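Local structure of alanine racemase (Acinetobacter baumannii, 4QHR) at residues T76-V81 with E96-H101. The protein belongs to the alanine racemase family, pairing an N-terminal TIM-barrel domain with a largely beta C-terminal domain in a two-chain assembly. Sequence-based numbering, arbitrary orientation.
Sequences TLIEGV and ECVIHH
Val98 is the main bump of this contact: its isopropyl group leans into the shallow hollow made where strand 75-77 gives way to the type I turn Leu77-Gly80. CB lies 3.3 Å from Leu77 O, while Ile78 O sits at the fork of the isopropyl group, 3.5 Å from CG2. Gly80, with no side chain, brings its CA to 2.9 Å from Val98 O, a close approach. On the sheet face of Leu77 and Cys97, Cys97 SG, anti to its carbonyl carbon (chi1 -65°), rests against the notch formed by Leu77 CD1 and Val81 CG1, 4.0 Å from the latter, with Ala90 of helix 87-92 also touching Cys97. Parallel pairing sets this register: Leu77 N donates to Glu96 O (2.8 Å), and Leu77 O receives Val98 N and the turn's own Gly80 N from opposite faces of its plane. Past the Leu77-Cys97 bridge, one water joins Val81 N to Val98 O. Another links Glu79 O to His100 NE2; the imidazole turns its edge to that carbonyl, CD2 3.3 Å away. Glu96 OE1 hydrogen-bonds Trp123 NE1, and OE2 forms a salt bridge with Lys121. In this beta-alpha-beta unit of the barrel (75-77, 87-92, 95-99), apolar side chains fill the hollows, while water, and for Glu79 O also Gln104, serves polar groups where direct strand pairing ends.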
loop_
_atom_site.group_PDB
_atom_site.type_symbol
_atom_site.label_atom_id
_atom_site.label_comp_id
_atom_site.label_asym_id
_atom_site.label_seq_id
_atom_site.Cartn_x
_atom_site.Cartn_y
_atom_site.Cartn_z
ATOM N N THR A 76 -20.087 -12.213 -10.278
ATOM C CA THR A 76 -20.683 -11.012 -10.854
ATOM C C THR A 76 -19.590 -9.974 -11.109
ATOM O O THR A 76 -18.810 -9.647 -10.189
ATOM C CB THR A 76 -21.778 -10.459 -9.966
ATOM O OG1 THR A 76 -22.828 -11.433 -9.899
ATOM C CG2 THR A 76 -22.362 -9.211 -10.580
ATOM N N LEU A 77 -19.485 -9.503 -12.355
ATOM C CA LEU A 77 -18.572 -8.400 -12.680
ATOM C C LEU A 77 -19.318 -7.126 -12.336
ATOM O O LEU A 77 -20.206 -6.665 -13.087
ATOM C CB LEU A 77 -18.136 -8.388 -14.147
ATOM C CG LEU A 77 -17.624 -9.759 -14.657
ATOM C CD1 LEU A 77 -17.314 -9.746 -16.152
ATOM C CD2 LEU A 77 -16.427 -10.256 -13.835
ATOM N N ILE A 78 -18.952 -6.524 -11.199
ATOM C CA ILE A 78 -19.817 -5.460 -10.627
ATOM C C ILE A 78 -19.758 -4.125 -11.363
ATOM O O ILE A 78 -20.540 -3.251 -11.082
ATOM C CB ILE A 78 -19.490 -5.294 -9.115
ATOM C CG1 ILE A 78 -20.697 -4.871 -8.258
ATOM C CG2 ILE A 78 -18.347 -4.330 -8.911
ATOM C CD1 ILE A 78 -21.798 -5.915 -8.156
ATOM N N GLU A 79 -18.803 -3.947 -12.286
ATOM C CA GLU A 79 -18.729 -2.782 -13.134
ATOM C C GLU A 79 -18.936 -3.174 -14.562
ATOM O O GLU A 79 -18.753 -2.350 -15.435
ATOM C CB GLU A 79 -17.357 -2.145 -13.020
ATOM C CG GLU A 79 -16.978 -1.711 -11.629
ATOM C CD GLU A 79 -15.628 -0.927 -11.595
ATOM O OE1 GLU A 79 -15.132 -0.444 -12.659
ATOM O OE2 GLU A 79 -15.046 -0.777 -10.478
ATOM N N GLY A 80 -19.294 -4.445 -14.796
ATOM C CA GLY A 80 -19.466 -4.954 -16.168
ATOM C C GLY A 80 -18.158 -5.055 -16.933
ATOM O O GLY A 80 -17.084 -5.116 -16.330
ATOM N N VAL A 81 -18.239 -5.061 -18.259
ATOM C CA VAL A 81 -17.024 -5.177 -19.086
ATOM C C VAL A 81 -16.546 -3.789 -19.518
ATOM O O VAL A 81 -17.370 -2.861 -19.710
ATOM C CB VAL A 81 -17.208 -6.122 -20.266
ATOM C CG1 VAL A 81 -17.629 -7.501 -19.742
ATOM C CG2 VAL A 81 -18.199 -5.593 -21.273
ATOM N N GLU A 96 -21.759 -13.161 -14.682
ATOM C CA GLU A 96 -22.855 -12.284 -14.959
ATOM C C GLU A 96 -22.305 -10.857 -14.951
ATOM O O GLU A 96 -21.452 -10.533 -14.132
ATOM C CB GLU A 96 -23.942 -12.432 -13.912
ATOM C CG GLU A 96 -24.574 -13.815 -13.950
ATOM C CD GLU A 96 -25.727 -13.969 -13.013
ATOM O OE1 GLU A 96 -25.833 -13.177 -12.044
ATOM O OE2 GLU A 96 -26.560 -14.854 -13.304
ATOM N N CYS A 97 -22.841 -10.026 -15.830
ATOM C CA CYS A 97 -22.367 -8.672 -15.997
ATOM C C CYS A 97 -23.334 -7.657 -15.487
ATOM O O CYS A 97 -24.522 -7.720 -15.793
ATOM C CB CYS A 97 -22.126 -8.358 -17.476
ATOM S SG CYS A 97 -20.809 -9.346 -18.169
ATOM N N VAL A 98 -22.799 -6.710 -14.725
ATOM C CA VAL A 98 -23.453 -5.457 -14.533
ATOM C C VAL A 98 -23.386 -4.679 -15.848
ATOM O O VAL A 98 -22.356 -4.694 -16.533
ATOM C CB VAL A 98 -22.792 -4.626 -13.422
ATOM C CG1 VAL A 98 -22.999 -3.145 -13.642
ATOM C CG2 VAL A 98 -23.371 -5.029 -12.084
ATOM N N ILE A 99 -24.475 -4.007 -16.220
ATOM C CA ILE A 99 -24.379 -2.953 -17.210
ATOM C C ILE A 99 -24.772 -1.626 -16.547
ATOM O O ILE A 99 -25.704 -1.549 -15.738
ATOM C CB ILE A 99 -25.208 -3.218 -18.514
ATOM C CG1 ILE A 99 -26.704 -3.221 -18.259
ATOM C CG2 ILE A 99 -24.733 -4.490 -19.204
ATOM C CD1 ILE A 99 -27.549 -3.121 -19.519
ATOM N N HIS A 100 -24.026 -0.586 -16.873
ATOM C CA HIS A 100 -24.254 0.720 -16.261
ATOM C C HIS A 100 -24.330 1.868 -17.296
ATOM O O HIS A 100 -24.637 2.979 -16.919
ATOM C CB HIS A 100 -23.216 1.019 -15.159
ATOM C CG HIS A 100 -21.816 1.086 -15.672
ATOM N ND1 HIS A 100 -21.330 2.183 -16.354
ATOM C CD2 HIS A 100 -20.806 0.180 -15.627
ATOM C CE1 HIS A 100 -20.076 1.953 -16.692
ATOM N NE2 HIS A 100 -19.745 0.730 -16.298
ATOM N N HIS A 101 -24.074 1.610 -18.569
ATOM C CA HIS A 101 -24.152 2.671 -19.563
ATOM C C HIS A 101 -24.373 2.073 -20.934
ATOM O O HIS A 101 -24.199 0.842 -21.145
ATOM C CB HIS A 101 -22.940 3.654 -19.455
ATOM C CG HIS A 101 -21.605 3.062 -19.814
ATOM N ND1 HIS A 101 -20.548 3.839 -20.235
ATOM C CD2 HIS A 101 -21.155 1.781 -19.830
ATOM C CE1 HIS A 101 -19.509 3.067 -20.484
ATOM N NE2 HIS A 101 -19.854 1.817 -20.259
HETATM O O HOH W 1 -23.443 -14.120 -10.500
HETATM O O HOH W 2 -17.181 -0.049 -16.812
HETATM O O HOH W 3 -20.976 -5.083 -19.002
HETATM O O HOH W 4 -17.820 -0.170 -20.804
#